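Local structure of CheC-like superfamily protein (3H2D) at residues B[64-69]-B[145-150]; B[72-77]-B[87-92]; B[12-17]-B[24-29]. The protein is a CheX-type member of the CheC-like superfamily and probably acts in chemotaxis as a phosphatase of the phosphorylated response regulator CheY. All coordinates share one frame; numbering follows the deposited sequence.

Contact 1. Residues B[64-69]-B[145-150]; sequences QKLVLQ and GTAFIE
Leu66 and the chain from Gly145 to Ala147 form a helix-on-sheet contact of the CheX-type α/β fold, in which helices pack against an antiparallel sheet. The segments 64-69 and 145-150 run almost at right angles (85°), and a single leucine near the start of helix 64-75 carries most of the contact. From Leu66 CA the bond to CB points at the strand, where Leu66 CB stands 4.6 Å from Gly145 CA. No strand side chain intervenes at this point, and the backbones come near enough for Leu66 CA and Gly145 CA to lie 5.4 Å apart. At the backbone angles of Gly145, a CB would press against the carbonyl oxygen of the preceding residue. CG sits anti to the backbone N of Leu66 (chi1 174°), and this carries the branch forward along the strand. There the two methyls part company. CD1 turns to Leu24, whereas Leu66 CD2 drops onto the strand backbone, 3.7 Å from Gly145 O and also 3.7 Å from Thr146 C. The same methyl, Leu66 CD2, meets Ala147 CB at 3.7 Å, which makes it the junction between a polar backbone and the apolar interior. Ala147 is also covered by Phe62 of strand 54-62, and Leu66 touches Ser142 of strand 135-142. Around the strand's start, Thr146 N bonds to Glu63 OE1 just ahead of the helix, and the carbonyl oxygen beneath Leu66 CD2, that of Gly145, is bonded to Ser142 OG.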
loop_
_atom_site.group_PDB
_atom_site.type_symbol
_atom_site.label_atom_id
_atom_site.label_comp_id
_atom_site.label_asym_id
_atom_site.label_seq_id
_atom_site.Cartn_x
_atom_site.Cartn_y
_atom_site.Cartn_z
ATOM N N GLN B 64 -12.362 -4.498 11.740
ATOM C CA GLN B 64 -12.695 -3.285 12.470
ATOM C C GLN B 64 -12.775 -3.482 13.967
ATOM O O GLN B 64 -12.264 -2.648 14.727
ATOM C CB GLN B 64 -14.002 -2.693 11.959
ATOM C CG GLN B 64 -14.435 -1.468 12.756
ATOM C CD GLN B 64 -15.529 -0.666 12.109
ATOM O OE1 GLN B 64 -15.466 -0.342 10.944
ATOM N NE2 GLN B 64 -16.555 -0.323 12.900
ATOM N N LYS B 65 -13.484 -4.519 14.435
ATOM C CA LYS B 65 -13.656 -4.663 15.911
ATOM C C LYS B 65 -12.286 -4.884 16.622
ATOM O O LYS B 65 -12.033 -4.375 17.733
ATOM C CB LYS B 65 -14.638 -5.794 16.229
ATOM C CG LYS B 65 -15.015 -5.911 17.691
ATOM C CD LYS B 65 -15.739 -7.221 17.939
ATOM C CE LYS B 65 -16.128 -7.420 19.377
ATOM N NZ LYS B 65 -17.296 -6.537 19.756
ATOM N N LEU B 66 -11.407 -5.605 15.943
ATOM C CA LEU B 66 -10.071 -5.855 16.452
ATOM C C LEU B 66 -9.243 -4.580 16.529
ATOM O O LEU B 66 -8.657 -4.312 17.591
ATOM C CB LEU B 66 -9.353 -6.930 15.654
ATOM C CG LEU B 66 -7.871 -7.210 15.977
ATOM C CD1 LEU B 66 -7.601 -7.518 17.444
ATOM C CD2 LEU B 66 -7.278 -8.312 15.062
ATOM N N VAL B 67 -9.182 -3.804 15.447
ATOM C CA VAL B 67 -8.348 -2.596 15.465
ATOM C C VAL B 67 -8.900 -1.576 16.488
ATOM O O VAL B 67 -8.133 -0.854 17.121
ATOM C CB VAL B 67 -8.236 -1.939 14.077
ATOM C CG1 VAL B 67 -9.447 -1.153 13.737
ATOM C CG2 VAL B 67 -6.924 -1.073 13.925
ATOM N N LEU B 68 -10.224 -1.488 16.613
ATOM C CA LEU B 68 -10.818 -0.624 17.628
ATOM C C LEU B 68 -10.516 -1.070 19.065
ATOM O O LEU B 68 -10.365 -0.222 19.963
ATOM C CB LEU B 68 -12.306 -0.447 17.403
ATOM C CG LEU B 68 -12.723 0.298 16.124
ATOM C CD1 LEU B 68 -14.244 0.298 16.029
ATOM C CD2 LEU B 68 -12.173 1.753 16.141
ATOM N N GLN B 69 -10.452 -2.360 19.312
ATOM C CA GLN B 69 -10.038 -2.834 20.624
ATOM C C GLN B 69 -8.559 -2.560 20.892
ATOM O O GLN B 69 -8.184 -2.279 22.036
ATOM C CB GLN B 69 -10.289 -4.328 20.807
ATOM C CG GLN B 69 -10.141 -4.815 22.271
ATOM C CD GLN B 69 -11.091 -4.149 23.233
ATOM O OE1 GLN B 69 -12.303 -4.160 23.019
ATOM N NE2 GLN B 69 -10.556 -3.565 24.312
ATOM N N GLY B 145 -11.729 -10.638 16.563
ATOM C CA GLY B 145 -11.610 -10.845 15.142
ATOM C C GLY B 145 -10.184 -11.125 14.689
ATOM O O GLY B 145 -9.290 -11.414 15.499
ATOM N N THR B 146 -9.991 -11.014 13.381
ATOM C CA THR B 146 -8.808 -11.528 12.696
ATOM C C THR B 146 -7.883 -10.436 12.125
ATOM O O THR B 146 -8.319 -9.369 11.682
ATOM C CB THR B 146 -9.254 -12.488 11.552
ATOM O OG1 THR B 146 -10.238 -13.414 12.074
ATOM C CG2 THR B 146 -8.051 -13.231 10.970
ATOM N N ALA B 147 -6.582 -10.719 12.142
ATOM C CA ALA B 147 -5.604 -9.912 11.454
ATOM C C ALA B 147 -4.761 -10.827 10.575
ATOM O O ALA B 147 -4.764 -12.039 10.752
ATOM C CB ALA B 147 -4.724 -9.079 12.450
ATOM N N PHE B 148 -4.076 -10.234 9.612
ATOM C CA PHE B 148 -3.152 -10.944 8.720
ATOM C C PHE B 148 -1.912 -10.108 8.487
ATOM O O PHE B 148 -2.009 -8.887 8.316
ATOM C CB PHE B 148 -3.779 -11.183 7.330
ATOM C CG PHE B 148 -5.066 -11.912 7.352
ATOM C CD1 PHE B 148 -6.238 -11.231 7.422
ATOM C CD2 PHE B 148 -5.097 -13.293 7.265
ATOM C CE1 PHE B 148 -7.437 -11.906 7.400
ATOM C CE2 PHE B 148 -6.278 -13.968 7.247
ATOM C CZ PHE B 148 -7.448 -13.284 7.322
ATOM N N ILE B 149 -0.752 -10.767 8.487
ATOM C CA ILE B 149 0.458 -10.180 7.962
ATOM C C ILE B 149 0.767 -10.894 6.668
ATOM O O ILE B 149 0.648 -12.101 6.584
ATOM C CB ILE B 149 1.705 -10.350 8.883
ATOM C CG1 ILE B 149 1.641 -9.469 10.091
ATOM C CG2 ILE B 149 2.982 -9.999 8.114
ATOM C CD1 ILE B 149 2.721 -9.852 11.170
ATOM N N GLU B 150 1.108 -10.127 5.644
ATOM C CA GLU B 150 1.662 -10.660 4.429
ATOM C C GLU B 150 2.980 -9.949 4.081
ATOM O O GLU B 150 3.048 -8.713 4.099
ATOM C CB GLU B 150 0.656 -10.559 3.279
ATOM C CG GLU B 150 1.144 -11.214 1.987
ATOM C CD GLU B 150 0.118 -11.325 0.852
ATOM O OE1 GLU B 150 -1.083 -10.998 1.050
ATOM O OE2 GLU B 150 0.546 -11.750 -0.259
#

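Contact 2. Residues B[72-77]-B[87-92]; sequences QNMLGE and TDLVGE
Gly76 N donates to Gln72 O at 2.8 Å, closing the last turn of helix 64-75 from which Met74 and Leu75 reach across to Leu89. Gly76 then leaves helical geometry with a positive phi of 82°, and the chain turns away into a loop. No hydrogen bond joins 72-77 to 87-92; the contact is entirely apolar. Leu75 and Leu89 extend toward each other and meet tip to tip. Leu75 CD1 spans both methyls of its partner, at 4.1 Å from Leu89 CD2 and 4.2 Å from Leu89 CD1. The two leucines arrive by different torsions: Leu89 has CG anti to its backbone nitrogen (chi1 -179°), while Leu75 has CG anti to its carbonyl carbon (chi1 -55°). Met74, present as selenomethionine, approaches from the preceding residue, the Met74 SE lying 4.2 Å from Leu89 CD1. Met74 and Leu75 both cover Leu89, as does Met71, also on helix 64-75. With Leu75 CA and Leu89 CA 9.1 Å apart, only the outer parts of these side chains meet. Asp88 and Glu92 have the spacing of the (D/S)-x3-E-x2-N signature of CheC/CheX phosphatases, so helix 84-107 probably carries the active-site motif. Asp88 forms a salt bridge with Lys130 of the second subunit. Beside Leu89, Val90 packs between Val67 of helix 64-75 and Val119 of strand 113-122.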
loop_
_atom_site.group_PDB
_atom_site.type_symbol
_atom_site.label_atom_id
_atom_site.label_comp_id
_atom_site.label_asym_id
_atom_site.label_seq_id
_atom_site.Cartn_x
_atom_site.Cartn_y
_atom_site.Cartn_z
ATOM N N GLN B 72 -8.456 1.017 21.785
ATOM C CA GLN B 72 -8.914 1.184 23.153
ATOM C C GLN B 72 -7.759 0.889 24.133
ATOM O O GLN B 72 -7.552 1.632 25.076
ATOM C CB GLN B 72 -10.092 0.277 23.477
ATOM C CG GLN B 72 -10.628 0.438 24.926
ATOM C CD GLN B 72 -11.231 1.822 25.173
ATOM O OE1 GLN B 72 -11.954 2.364 24.324
ATOM N NE2 GLN B 72 -10.884 2.421 26.294
ATOM N N ASN B 73 -7.082 -0.242 23.923
ATOM C CA ASN B 73 -6.089 -0.714 24.875
ATOM C C ASN B 73 -4.807 0.125 24.860
ATOM O O ASN B 73 -4.199 0.368 25.898
ATOM C CB ASN B 73 -5.728 -2.159 24.569
ATOM C CG ASN B 73 -6.836 -3.129 24.913
ATOM O OD1 ASN B 73 -7.938 -2.743 25.314
ATOM N ND2 ASN B 73 -6.548 -4.398 24.743
HETATM N N MSE B 74 -4.427 0.575 23.674
HETATM C CA MSE B 74 -3.198 1.359 23.492
HETATM C C MSE B 74 -3.362 2.827 23.876
HETATM O O MSE B 74 -2.473 3.396 24.516
HETATM C CB MSE B 74 -2.693 1.232 22.061
HETATM C CG MSE B 74 -2.235 -0.144 21.723
HETATM SE SE MSE B 74 -1.320 -0.213 20.051
HETATM C CE MSE B 74 0.305 0.746 20.501
ATOM N N LEU B 75 -4.496 3.419 23.524
ATOM C CA LEU B 75 -4.721 4.877 23.708
ATOM C C LEU B 75 -5.874 5.257 24.654
ATOM O O LEU B 75 -6.031 6.409 24.997
ATOM C CB LEU B 75 -4.935 5.548 22.338
ATOM C CG LEU B 75 -3.835 5.326 21.294
ATOM C CD1 LEU B 75 -4.282 5.880 19.935
ATOM C CD2 LEU B 75 -2.472 5.926 21.776
ATOM N N GLY B 76 -6.677 4.297 25.080
ATOM C CA GLY B 76 -7.679 4.565 26.055
ATOM C C GLY B 76 -8.932 5.154 25.463
ATOM O O GLY B 76 -9.756 5.710 26.170
ATOM N N GLU B 77 -9.075 5.046 24.159
ATOM C CA GLU B 77 -10.307 5.469 23.525
ATOM C C GLU B 77 -10.493 4.801 22.211
ATOM O O GLU B 77 -9.618 4.109 21.730
ATOM C CB GLU B 77 -10.312 6.957 23.335
ATOM C CG GLU B 77 -9.040 7.542 22.768
ATOM C CD GLU B 77 -9.106 9.040 22.903
ATOM O OE1 GLU B 77 -10.169 9.572 22.555
ATOM O OE2 GLU B 77 -8.149 9.677 23.371
ATOM N N THR B 87 -6.504 5.378 11.572
ATOM C CA THR B 87 -5.507 5.180 10.522
ATOM C C THR B 87 -4.100 5.656 10.962
ATOM O O THR B 87 -3.123 5.002 10.643
ATOM C CB THR B 87 -5.926 5.765 9.165
ATOM O OG1 THR B 87 -5.851 7.207 9.191
ATOM C CG2 THR B 87 -7.343 5.215 8.738
ATOM N N ASP B 88 -4.018 6.758 11.702
ATOM C CA ASP B 88 -2.745 7.172 12.290
ATOM C C ASP B 88 -2.144 6.065 13.181
ATOM O O ASP B 88 -0.978 5.748 13.056
ATOM C CB ASP B 88 -2.934 8.421 13.148
ATOM C CG ASP B 88 -3.134 9.662 12.346
ATOM O OD1 ASP B 88 -2.947 9.685 11.109
ATOM O OD2 ASP B 88 -3.447 10.658 12.998
ATOM N N LEU B 89 -2.948 5.441 14.033
ATOM C CA LEU B 89 -2.424 4.380 14.889
ATOM C C LEU B 89 -1.947 3.177 14.067
ATOM O O LEU B 89 -0.915 2.609 14.363
ATOM C CB LEU B 89 -3.472 3.908 15.913
ATOM C CG LEU B 89 -2.989 2.802 16.891
ATOM C CD1 LEU B 89 -1.820 3.284 17.763
ATOM C CD2 LEU B 89 -4.137 2.374 17.779
ATOM N N VAL B 90 -2.715 2.789 13.065
ATOM C CA VAL B 90 -2.310 1.691 12.200
ATOM C C VAL B 90 -0.981 2.017 11.506
ATOM O O VAL B 90 -0.115 1.135 11.349
ATOM C CB VAL B 90 -3.435 1.325 11.208
ATOM C CG1 VAL B 90 -2.930 0.338 10.119
ATOM C CG2 VAL B 90 -4.651 0.754 12.006
ATOM N N GLY B 91 -0.800 3.265 11.094
ATOM C CA GLY B 91 0.461 3.719 10.513
ATOM C C GLY B 91 1.600 3.541 11.479
ATOM O O GLY B 91 2.660 3.043 11.101
ATOM N N GLU B 92 1.389 3.917 12.735
ATOM C CA GLU B 92 2.435 3.771 13.763
ATOM C C GLU B 92 2.711 2.322 14.094
ATOM O O GLU B 92 3.860 1.944 14.236
ATOM C CB GLU B 92 2.104 4.548 15.046
ATOM C CG GLU B 92 2.222 6.056 14.887
ATOM C CD GLU B 92 3.641 6.464 14.403
ATOM O OE1 GLU B 92 4.636 5.868 14.879
ATOM O OE2 GLU B 92 3.762 7.333 13.509
#

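Contact 3. Residues B[12-17]-B[24-29]; sequences QSLLNV and LELTPG
The backbone carbonyl of Leu26 is the flat group that Leu15 touches: Leu15 CD2 lies 4.0 Å from Leu26 O and equally 4.0 Å from Leu26 CB. The other methyl goes to the puckered ring of Pro28, which presents its CG to Leu15 CD1 at 4.4 Å, while Phe140 and Met138 of strand 135-142 and Leu11 of helix 8-21 also pack on this proline. Leu15 thus divides its methyls between Leu26 and Pro28. Its CG lies beside the backbone nitrogen (chi1 -69°), which swings the branch from the flank of the helix toward the strand. Leu15 and Leu26 cross obliquely, without meeting end on. Leu14 adds a looser touch from the buried side of the helix, Leu14 CD2 standing 4.4 Å from Leu26 CD1. The nearest CA atoms are those of Leu15 and Leu26, 7.1 Å apart, and the interface holds no hydrogen bond. Thr27 and Gly29 pair instead with Thr141 and Pro139 of strand 135-142. Helix 8-21 folds back against the start of strand 27-33, the outermost strand that follows it, a sequence-local helix-on-sheet packing in the α/β CheC-like fold.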
loop_
_atom_site.group_PDB
_atom_site.type_symbol
_atom_site.label_atom_id
_atom_site.label_comp_id
_atom_site.label_asym_id
_atom_site.label_seq_id
_atom_site.Cartn_x
_atom_site.Cartn_y
_atom_site.Cartn_z
ATOM N N GLN B 12 7.036 -11.632 15.231
ATOM C CA GLN B 12 7.485 -11.369 16.598
ATOM C C GLN B 12 7.253 -9.899 16.956
ATOM O O GLN B 12 6.804 -9.575 18.048
ATOM C CB GLN B 12 8.951 -11.751 16.713
ATOM C CG GLN B 12 9.189 -13.276 16.566
ATOM C CD GLN B 12 10.660 -13.685 16.239
ATOM O OE1 GLN B 12 11.607 -12.861 16.298
ATOM N NE2 GLN B 12 10.839 -14.986 15.892
ATOM N N SER B 13 7.550 -9.018 16.005
ATOM C CA SER B 13 7.415 -7.596 16.243
ATOM C C SER B 13 5.942 -7.210 16.447
ATOM O O SER B 13 5.661 -6.386 17.303
ATOM C CB SER B 13 8.088 -6.745 15.132
ATOM O OG SER B 13 9.459 -7.095 15.046
ATOM N N LEU B 14 5.031 -7.786 15.657
ATOM C CA LEU B 14 3.610 -7.498 15.792
ATOM C C LEU B 14 3.147 -7.998 17.159
ATOM O O LEU B 14 2.406 -7.305 17.846
ATOM C CB LEU B 14 2.789 -8.149 14.665
ATOM C CG LEU B 14 1.269 -7.902 14.731
ATOM C CD1 LEU B 14 0.879 -6.372 14.587
ATOM C CD2 LEU B 14 0.532 -8.775 13.725
ATOM N N LEU B 15 3.570 -9.196 17.539
ATOM C CA LEU B 15 3.135 -9.765 18.817
ATOM C C LEU B 15 3.686 -8.901 19.957
ATOM O O LEU B 15 2.998 -8.660 20.954
ATOM C CB LEU B 15 3.561 -11.228 18.958
ATOM C CG LEU B 15 2.896 -12.277 18.064
ATOM C CD1 LEU B 15 3.379 -13.660 18.546
ATOM C CD2 LEU B 15 1.355 -12.160 18.061
ATOM N N ASN B 16 4.895 -8.388 19.808
ATOM C CA ASN B 16 5.396 -7.388 20.772
ATOM C C ASN B 16 4.501 -6.176 20.959
ATOM O O ASN B 16 4.205 -5.788 22.075
ATOM C CB ASN B 16 6.792 -6.873 20.372
ATOM C CG ASN B 16 7.864 -7.835 20.668
ATOM O OD1 ASN B 16 7.649 -8.827 21.353
ATOM N ND2 ASN B 16 9.049 -7.582 20.112
ATOM N N VAL B 17 4.081 -5.559 19.865
ATOM C CA VAL B 17 3.253 -4.364 19.939
ATOM C C VAL B 17 1.865 -4.696 20.533
ATOM O O VAL B 17 1.449 -4.109 21.531
ATOM C CB VAL B 17 3.128 -3.687 18.560
ATOM C CG1 VAL B 17 2.216 -2.479 18.630
ATOM C CG2 VAL B 17 4.528 -3.259 18.060
ATOM N N LEU B 24 -3.266 -7.415 24.283
ATOM C CA LEU B 24 -4.285 -8.169 23.559
ATOM C C LEU B 24 -3.613 -9.397 22.933
ATOM O O LEU B 24 -2.759 -9.246 22.068
ATOM C CB LEU B 24 -4.904 -7.257 22.481
ATOM C CG LEU B 24 -6.206 -7.701 21.806
ATOM C CD1 LEU B 24 -6.945 -6.524 21.210
ATOM C CD2 LEU B 24 -5.916 -8.758 20.735
ATOM N N GLU B 25 -4.005 -10.592 23.376
ATOM C CA GLU B 25 -3.419 -11.846 22.894
ATOM C C GLU B 25 -3.935 -12.190 21.490
ATOM O O GLU B 25 -5.113 -12.502 21.325
ATOM C CB GLU B 25 -3.746 -12.989 23.875
ATOM C CG GLU B 25 -3.079 -14.349 23.569
ATOM C CD GLU B 25 -3.839 -15.533 24.184
ATOM O OE1 GLU B 25 -3.253 -16.230 25.039
ATOM O OE2 GLU B 25 -5.027 -15.764 23.821
ATOM N N LEU B 26 -3.063 -12.072 20.484
ATOM C CA LEU B 26 -3.341 -12.578 19.151
ATOM C C LEU B 26 -2.791 -13.993 19.081
ATOM O O LEU B 26 -1.669 -14.244 19.521
ATOM C CB LEU B 26 -2.661 -11.710 18.101
ATOM C CG LEU B 26 -3.342 -10.384 17.771
ATOM C CD1 LEU B 26 -2.444 -9.581 16.838
ATOM C CD2 LEU B 26 -4.717 -10.582 17.158
ATOM N N THR B 27 -3.548 -14.937 18.552
ATOM C CA THR B 27 -3.000 -16.279 18.362
ATOM C C THR B 27 -2.682 -16.456 16.884
ATOM O O THR B 27 -3.590 -16.429 16.065
ATOM C CB THR B 27 -3.964 -17.344 18.820
ATOM O OG1 THR B 27 -4.188 -17.196 20.223
ATOM C CG2 THR B 27 -3.393 -18.756 18.550
ATOM N N PRO B 28 -1.392 -16.641 16.555
ATOM C CA PRO B 28 -0.973 -16.808 15.173
ATOM C C PRO B 28 -1.374 -18.137 14.613
ATOM O O PRO B 28 -1.498 -19.127 15.355
ATOM C CB PRO B 28 0.542 -16.684 15.233
ATOM C CG PRO B 28 0.941 -16.832 16.642
ATOM C CD PRO B 28 -0.263 -16.723 17.506
ATOM N N GLY B 29 -1.659 -18.143 13.325
ATOM C CA GLY B 29 -1.842 -19.359 12.567
ATOM C C GLY B 29 -0.488 -19.769 11.988
ATOM O O GLY B 29 0.545 -19.309 12.440
#

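In the fold
Contact 3 closes first along the chain; contact 1 then opens a long loop in which contact 2 is nested. Contacts 1 and 2 share helix 64-75, their centres about 12 Å apart, and meet where Val67 packs on Val90. Contacts 1 and 3 reach the same six-stranded antiparallel sheet, with centres about 11 Å apart, and are joined by Ile149 on Leu14 and by Leu66 on Leu24 and Leu26. The centres of contacts 2 and 3 are farther apart, about 16 Å, yet Met74 still touches Val17. Helices 8-21, 64-75 and 84-107 thus touch one another through largely apolar side chains over the sheet, while helix 84-107 also faces the second subunit.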